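Local coordinates for protein cytochrome c551 (Achromobacter xylosoxidans, PDB 2ZON) that binds a haem group and, as a c-type cytochrome, probably carries single electrons between redox partners, at residues G12-R17 and A77-M82. Numbering follows the deposited sequence.
Sequences GEKLYR and AAVAYM. With HEM (protoporphyrin IX containing Fe), chain K.
G12 lies directly against the backbone of A77 and A78, its CA 3.4 Å from A78 N and in a CA-H...O contact with A77 O. With no side chain on G12, its CA comes within 3.6 Å of A78 CA, and the two helix backbones meet directly. One residue on, E13 lays its aliphatic part over one face of the Y81 ring: CB sits over the face in a CH-pi contact, and CG comes to 3.6 Å from Y81 CE1. With CG anti to the backbone N (chi1 -176°) and the chain extended beyond it, the E13 carboxylate continues along the ring almost parallel to its plane. L15 turns CD1 to the methyl of A78, and both residues also border the haem. The segments 12-17 and 77-82 belong to the N- and C-terminal helices 10-24 and 72-85, whose near-perpendicular crossing marks the cytochrome c fold; the axes of the two segments cross at 86° and approach to 7.6 Å. Y16 presents one face to Y81, whose CE2 reaches 3.7 Å from Y16 CG; the two ring planes are inclined by 52°, an oblique arrangement. M82 brings CG to Y16 CD1 and places SD at the edge of the Y16 ring in a Met-aromatic contact, while that sulfur also packs against haem CHB at 3.5 Å. R17 completes, with G12, E13 and Y16, the hole into which the Y81 side chain fits as a knob. R17 NH1 forms a 2.7 Å salt bridge with E13 OE1, and R17 NE donates to a water that is also hydrogen-bonded to Y81 OH, tying the phenol to the arginine.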
loop_
_atom_site.group_PDB
_atom_site.type_symbol
_atom_site.label_atom_id
_atom_site.label_comp_id
_atom_site.label_asym_id
_atom_site.label_seq_id
_atom_site.Cartn_x
_atom_site.Cartn_y
_atom_site.Cartn_z
ATOM N N GLY D 12 -3.378 19.968 -35.087
ATOM C CA GLY D 12 -3.803 18.566 -35.286
ATOM C C GLY D 12 -3.215 17.623 -34.244
ATOM O O GLY D 12 -3.942 16.919 -33.535
ATOM N N GLU D 13 -1.889 17.614 -34.152
ATOM C CA GLU D 13 -1.194 16.857 -33.111
ATOM C C GLU D 13 -1.699 17.219 -31.702
ATOM O O GLU D 13 -1.928 16.339 -30.885
ATOM C CB GLU D 13 0.317 17.073 -33.197
ATOM C CG GLU D 13 1.106 16.225 -32.194
ATOM C CD GLU D 13 2.608 16.397 -32.296
ATOM O OE1 GLU D 13 3.303 15.834 -31.417
ATOM O OE2 GLU D 13 3.106 17.082 -33.236
ATOM N N LYS D 14 -1.884 18.511 -31.435
ATOM C CA LYS D 14 -2.379 18.970 -30.127
ATOM C C LYS D 14 -3.732 18.338 -29.809
ATOM O O LYS D 14 -3.953 17.858 -28.694
ATOM C CB LYS D 14 -2.512 20.498 -30.114
ATOM C CG LYS D 14 -3.008 21.069 -28.807
ATOM C CD LYS D 14 -3.073 22.579 -28.921
ATOM C CE LYS D 14 -3.487 23.231 -27.610
ATOM N NZ LYS D 14 -4.956 23.184 -27.433
ATOM N N LEU D 15 -4.640 18.355 -30.781
ATOM C CA LEU D 15 -5.943 17.723 -30.591
ATOM C C LEU D 15 -5.765 16.221 -30.374
ATOM O O LEU D 15 -6.353 15.624 -29.446
ATOM C CB LEU D 15 -6.836 17.966 -31.804
ATOM C CG LEU D 15 -8.361 18.067 -31.656
ATOM C CD1 LEU D 15 -9.086 17.393 -32.832
ATOM C CD2 LEU D 15 -8.964 17.659 -30.295
ATOM N N TYR D 16 -4.923 15.615 -31.209
ATOM C CA TYR D 16 -4.674 14.183 -31.109
ATOM C C TYR D 16 -4.202 13.852 -29.689
ATOM O O TYR D 16 -4.745 12.949 -29.050
ATOM C CB TYR D 16 -3.646 13.697 -32.151
ATOM C CG TYR D 16 -3.398 12.211 -31.969
ATOM C CD1 TYR D 16 -4.192 11.258 -32.617
ATOM C CD2 TYR D 16 -2.412 11.759 -31.087
ATOM C CE1 TYR D 16 -3.988 9.872 -32.399
ATOM C CE2 TYR D 16 -2.207 10.398 -30.869
ATOM C CZ TYR D 16 -2.986 9.466 -31.525
ATOM O OH TYR D 16 -2.759 8.125 -31.276
ATOM N N ARG D 17 -3.209 14.602 -29.192
ATOM C CA ARG D 17 -2.624 14.332 -27.877
ATOM C C ARG D 17 -3.598 14.559 -26.715
ATOM O O ARG D 17 -3.432 13.986 -25.642
ATOM C CB ARG D 17 -1.387 15.204 -27.663
ATOM C CG ARG D 17 -0.080 14.501 -27.878
ATOM C CD ARG D 17 0.061 13.990 -29.290
ATOM N NE ARG D 17 1.359 13.346 -29.530
ATOM C CZ ARG D 17 2.538 13.941 -29.357
ATOM N NH1 ARG D 17 2.599 15.194 -28.923
ATOM N NH2 ARG D 17 3.659 13.288 -29.623
ATOM N N ALA D 77 -7.030 18.681 -39.379
ATOM C CA ALA D 77 -5.619 18.719 -39.014
ATOM C C ALA D 77 -5.196 17.487 -38.206
ATOM O O ALA D 77 -4.079 16.983 -38.375
ATOM C CB ALA D 77 -5.297 20.011 -38.252
ATOM N N ALA D 78 -6.085 17.002 -37.337
ATOM C CA ALA D 78 -5.784 15.815 -36.545
ATOM C C ALA D 78 -5.793 14.570 -37.430
ATOM O O ALA D 78 -4.929 13.704 -37.282
ATOM C CB ALA D 78 -6.770 15.670 -35.364
ATOM N N VAL D 79 -6.755 14.497 -38.354
ATOM C CA VAL D 79 -6.783 13.416 -39.334
ATOM C C VAL D 79 -5.469 13.443 -40.131
ATOM O O VAL D 79 -4.840 12.399 -40.302
ATOM C CB VAL D 79 -8.047 13.432 -40.241
ATOM C CG1 VAL D 79 -7.902 12.437 -41.400
ATOM C CG2 VAL D 79 -9.312 13.099 -39.411
ATOM N N ALA D 80 -5.038 14.631 -40.552
ATOM C CA ALA D 80 -3.801 14.790 -41.311
ATOM C C ALA D 80 -2.575 14.290 -40.540
ATOM O O ALA D 80 -1.706 13.640 -41.114
ATOM C CB ALA D 80 -3.622 16.250 -41.758
ATOM N N TYR D 81 -2.512 14.592 -39.246
ATOM C CA TYR D 81 -1.424 14.128 -38.387
ATOM C C TYR D 81 -1.418 12.591 -38.327
ATOM O O TYR D 81 -0.357 11.943 -38.372
ATOM C CB TYR D 81 -1.589 14.715 -36.979
ATOM C CG TYR D 81 -0.691 14.084 -35.935
ATOM C CD1 TYR D 81 0.675 14.386 -35.874
ATOM C CD2 TYR D 81 -1.213 13.199 -34.990
ATOM C CE1 TYR D 81 1.499 13.812 -34.891
ATOM C CE2 TYR D 81 -0.406 12.627 -34.026
ATOM C CZ TYR D 81 0.943 12.928 -33.979
ATOM O OH TYR D 81 1.718 12.339 -32.998
ATOM N N MET D 82 -2.614 12.019 -38.220
ATOM C CA MET D 82 -2.748 10.564 -38.104
ATOM C C MET D 82 -2.301 9.869 -39.396
ATOM O O MET D 82 -1.499 8.922 -39.351
ATOM C CB MET D 82 -4.170 10.195 -37.682
ATOM C CG MET D 82 -4.469 10.687 -36.274
ATOM S SD MET D 82 -6.163 10.377 -35.759
ATOM C CE MET D 82 -6.097 8.603 -35.471
HETATM C CHA HEM K . -11.500 5.113 -36.644
HETATM C CHB HEM K . -9.567 9.497 -36.226
HETATM C CHC HEM K . -11.143 9.687 -31.699
HETATM C CHD HEM K . -12.022 4.978 -31.859
HETATM C C1A HEM K . -10.878 6.308 -37.015
HETATM C C2A HEM K . -10.475 6.703 -38.292
HETATM C C3A HEM K . -9.928 7.962 -38.152
HETATM C C4A HEM K . -10.006 8.321 -36.815
HETATM C CMA HEM K . -9.325 8.857 -39.250
HETATM C CAA HEM K . -10.618 5.882 -39.570
HETATM C CBA HEM K . -12.022 6.005 -40.123
HETATM C CGA HEM K . -12.515 4.628 -40.570
HETATM O O1A HEM K . -12.327 3.662 -39.798
HETATM O O2A HEM K . -13.061 4.582 -41.683
HETATM C C1B HEM K . -9.897 10.022 -34.981
HETATM C C2B HEM K . -9.698 11.319 -34.541
HETATM C C3B HEM K . -10.166 11.399 -33.245
HETATM C C4B HEM K . -10.594 10.108 -32.910
HETATM C CMB HEM K . -9.114 12.454 -35.418
HETATM C CAB HEM K . -10.095 12.619 -32.324
HETATM C CBB HEM K . -10.734 13.894 -32.904
HETATM C C1C HEM K . -11.499 8.410 -31.257
HETATM C C2C HEM K . -11.876 8.016 -29.974
HETATM C C3C HEM K . -12.151 6.657 -29.994
HETATM C C4C HEM K . -11.909 6.258 -31.316
HETATM C CMC HEM K . -11.954 8.963 -28.766
HETATM C CAC HEM K . -12.505 5.839 -28.751
HETATM C CBC HEM K . -13.778 6.214 -27.980
HETATM C C1D HEM K . -12.054 4.573 -33.192
HETATM C C2D HEM K . -12.458 3.340 -33.704
HETATM C C3D HEM K . -12.316 3.360 -35.074
HETATM C C4D HEM K . -11.811 4.623 -35.381
HETATM C CMD HEM K . -12.983 2.161 -32.865
HETATM C CAD HEM K . -12.667 2.239 -36.080
HETATM C CBD HEM K . -14.171 2.296 -36.394
HETATM C CGD HEM K . -14.761 0.943 -36.846
HETATM O O1D HEM K . -14.226 0.391 -37.832
HETATM O O2D HEM K . -15.741 0.488 -36.202
HETATM N NA HEM K . -10.581 7.300 -36.157
HETATM N NB HEM K . -10.440 9.311 -33.973
HETATM N NC HEM K . -11.523 7.325 -32.048
HETATM N ND HEM K . -11.670 5.327 -34.234
HETATM FE FE HEM K . -11.023 7.298 -34.133
HETATM O O HOH W 1 1.584 10.847 -30.707
#